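PDB 6ZPV: MgGH51 from Meripilus giganteus, which removes terminal alpha-L-arabinofuranosyl residues from arabinose-containing glycans by hydrolysis, probably with retention as in family GH51. Local coordinates for residues A239-W244 against I309-D314. Numbering follows the deposited sequence.
With NAG (2-acetamido-2-deoxy-beta-D-glucopyranose), chain D; NAG (2-acetamido-2-deoxy-beta-D-glucopyranose), chain B.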
# COMPACT_ATOMS: atom_id res chain seq x y z
N ALA A 239 18.67 -12.64 -7.12
CA ALA A 239 18.37 -12.03 -8.42
C ALA A 239 16.96 -11.46 -8.55
O ALA A 239 16.76 -10.59 -9.42
CB ALA A 239 18.58 -13.04 -9.54
N THR A 240 16.05 -11.89 -7.72
CA THR A 240 14.66 -11.45 -7.77
C THR A 240 14.28 -10.45 -6.67
O THR A 240 13.10 -10.10 -6.57
CB THR A 240 13.68 -12.62 -7.84
OG1 THR A 240 13.90 -13.49 -6.72
CG2 THR A 240 13.77 -13.38 -9.17
N ARG A 241 15.26 -9.95 -5.94
CA ARG A 241 15.02 -8.93 -4.92
C ARG A 241 14.49 -7.62 -5.55
O ARG A 241 14.69 -7.35 -6.73
CB ARG A 241 16.34 -8.65 -4.19
CG ARG A 241 17.35 -7.84 -5.01
CD ARG A 241 18.72 -7.83 -4.34
NE ARG A 241 19.69 -6.96 -4.99
CZ ARG A 241 20.36 -7.23 -6.11
NH1 ARG A 241 20.19 -8.40 -6.72
NH2 ARG A 241 21.14 -6.30 -6.64
N TRP A 242 13.86 -6.81 -4.71
CA TRP A 242 13.50 -5.45 -5.17
C TRP A 242 14.81 -4.65 -5.32
O TRP A 242 15.66 -4.70 -4.43
CB TRP A 242 12.54 -4.84 -4.15
CG TRP A 242 12.01 -3.48 -4.51
CD1 TRP A 242 10.88 -3.21 -5.21
CD2 TRP A 242 12.58 -2.20 -4.18
NE1 TRP A 242 10.69 -1.87 -5.35
CE2 TRP A 242 11.70 -1.22 -4.72
CE3 TRP A 242 13.68 -1.78 -3.44
CZ2 TRP A 242 11.95 0.15 -4.53
CZ3 TRP A 242 13.90 -0.43 -3.27
CH2 TRP A 242 13.04 0.53 -3.79
N GLN A 243 14.90 -3.87 -6.39
CA GLN A 243 16.05 -2.98 -6.67
C GLN A 243 15.56 -1.60 -7.00
O GLN A 243 14.80 -1.43 -8.00
CB GLN A 243 16.93 -3.52 -7.83
CG GLN A 243 17.55 -4.87 -7.56
CD GLN A 243 18.62 -5.23 -8.59
OE1 GLN A 243 19.53 -4.42 -8.82
NE2 GLN A 243 18.56 -6.42 -9.15
N TRP A 244 16.03 -0.59 -6.30
CA TRP A 244 15.47 0.76 -6.47
C TRP A 244 15.64 1.30 -7.89
O TRP A 244 14.72 1.95 -8.43
CB TRP A 244 16.17 1.75 -5.47
CG TRP A 244 17.54 2.21 -5.85
CD1 TRP A 244 18.72 1.56 -5.64
CD2 TRP A 244 17.85 3.39 -6.62
NE1 TRP A 244 19.75 2.23 -6.26
CE2 TRP A 244 19.24 3.34 -6.87
CE3 TRP A 244 17.09 4.42 -7.20
CZ2 TRP A 244 19.87 4.32 -7.65
CZ3 TRP A 244 17.73 5.34 -7.98
CH2 TRP A 244 19.11 5.31 -8.22
N ILE A 309 25.51 -3.22 -0.22
CA ILE A 309 25.59 -2.09 0.71
C ILE A 309 25.65 -0.79 -0.13
O ILE A 309 24.93 0.18 0.15
CB ILE A 309 26.80 -2.24 1.65
CG1 ILE A 309 26.57 -3.41 2.57
CG2 ILE A 309 27.07 -0.92 2.41
CD1 ILE A 309 27.75 -3.82 3.43
N GLN A 310 26.50 -0.78 -1.19
CA GLN A 310 26.54 0.43 -2.02
C GLN A 310 25.19 0.68 -2.69
O GLN A 310 24.78 1.85 -2.81
CB GLN A 310 27.65 0.28 -3.08
CG GLN A 310 27.77 1.55 -3.93
CD GLN A 310 28.14 2.79 -3.13
OE1 GLN A 310 27.44 3.87 -3.20
NE2 GLN A 310 29.20 2.69 -2.38
N GLN A 311 24.47 -0.37 -3.11
CA GLN A 311 23.15 -0.16 -3.76
C GLN A 311 22.19 0.49 -2.76
O GLN A 311 21.40 1.35 -3.18
CB GLN A 311 22.64 -1.48 -4.30
CG GLN A 311 21.31 -1.33 -5.04
CD GLN A 311 20.96 -2.53 -5.85
OE1 GLN A 311 21.30 -3.68 -5.44
NE2 GLN A 311 20.26 -2.38 -6.97
N ALA A 312 22.27 0.10 -1.48
CA ALA A 312 21.42 0.74 -0.47
C ALA A 312 21.81 2.20 -0.23
O ALA A 312 20.93 3.04 -0.04
CB ALA A 312 21.48 -0.04 0.83
N ILE A 313 23.12 2.51 -0.23
CA ILE A 313 23.55 3.92 -0.19
C ILE A 313 23.00 4.70 -1.38
O ILE A 313 22.49 5.82 -1.21
CB ILE A 313 25.08 3.98 -0.09
CG1 ILE A 313 25.57 3.47 1.26
CG2 ILE A 313 25.58 5.39 -0.35
CD1 ILE A 313 27.04 3.24 1.35
N ASP A 314 23.08 4.11 -2.57
CA ASP A 314 22.55 4.75 -3.78
C ASP A 314 21.06 5.04 -3.62
O ASP A 314 20.60 6.14 -3.96
CB ASP A 314 22.78 3.85 -4.99
CG ASP A 314 24.21 3.61 -5.41
OD1 ASP A 314 25.11 4.35 -4.98
OD2 ASP A 314 24.40 2.60 -6.16
C1 NAG D . 20.43 -1.64 -10.63
C2 NAG D . 20.62 -2.32 -11.98
C3 NAG D . 21.47 -3.58 -11.78
C4 NAG D . 22.78 -3.25 -11.07
C5 NAG D . 22.47 -2.52 -9.74
C6 NAG D . 23.76 -2.06 -9.01
C7 NAG D . 19.01 -2.08 -13.80
C8 NAG D . 17.71 -2.51 -14.38
N2 NAG D . 19.36 -2.65 -12.64
O3 NAG D . 21.75 -4.21 -13.06
O4 NAG D . 23.44 -4.49 -10.76
O5 NAG D . 21.74 -1.34 -10.06
O6 NAG D . 23.46 -1.44 -7.72
O7 NAG D . 19.74 -1.35 -14.38
C1 NAG B . 24.83 -4.52 -11.13
C2 NAG B . 25.48 -5.68 -10.41
C3 NAG B . 26.96 -5.79 -10.89
C4 NAG B . 27.04 -5.73 -12.40
C5 NAG B . 26.25 -4.63 -13.05
C6 NAG B . 26.19 -4.66 -14.60
C7 NAG B . 24.56 -5.85 -8.11
C8 NAG B . 24.66 -5.41 -6.70
N2 NAG B . 25.49 -5.41 -8.99
O3 NAG B . 27.53 -6.91 -10.32
O4 NAG B . 28.44 -5.55 -12.78
O5 NAG B . 24.91 -4.71 -12.53
O6 NAG B . 25.45 -5.92 -14.91
O7 NAG B . 23.55 -6.47 -8.39
O HOH W 1 20.31 -4.72 -3.16
O HOH W 2 22.33 1.22 -7.31
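Gln243 on the loop 239-244 and Gln311 on the helical segment 309-314 are the nearest CA pair, 8.2 Å apart, so side chains bridge most of the gap. Gln311 CG stands anti to the backbone N (chi1 -177°), and the extended chain carries the amide to the loop, where both ends are used. Arg241 comes at it tip to tip: NH2 donates to Gln311 OE1 at 2.9 Å, almost straight, in the carbonyl plane and on a lone pair. Water 1 doubles the link, accepting from Arg241 NE and donating to the same Gln311 OE1. At the other end, Gln311 NE2 gives a hydrogen bond of 2.8 Å to Gln243 OE1, the two amide planes standing 86° apart, while Asn245 OD1 takes a further bond from this nitrogen. An alanine in place of Gln311 would probably leave Arg241 NH2 and Gln243 OE1 without their mates across the contact and set the Gln243 amide freer to turn.

Farther along, the Trp244 indole lies against the helix, its NE1 3.7 Å from Asp314 CB, with Asp314 C and O over one face, C toward the rim. Water 2 accepts from Trp244 NE1, donates to Asp314 OD2 and also bonds O6 of the chain D sugar. That O6 sits over the Gln311 amide, 3.3 Å from CD, and Arg241 NH2 reaches O7 of the chain B sugar at 3.0 Å. The two sugars are a chitobiose core, probably N-linked through Asn245, so loop and helix cradle a glycan of the enzyme's own surface rather than its substrate. In the (beta/alpha)8 barrel of GH51 enzymes, the loop following strand 224-227 here meets helix 306-320, with Ile309 and Ile313 packing on helix 359-373.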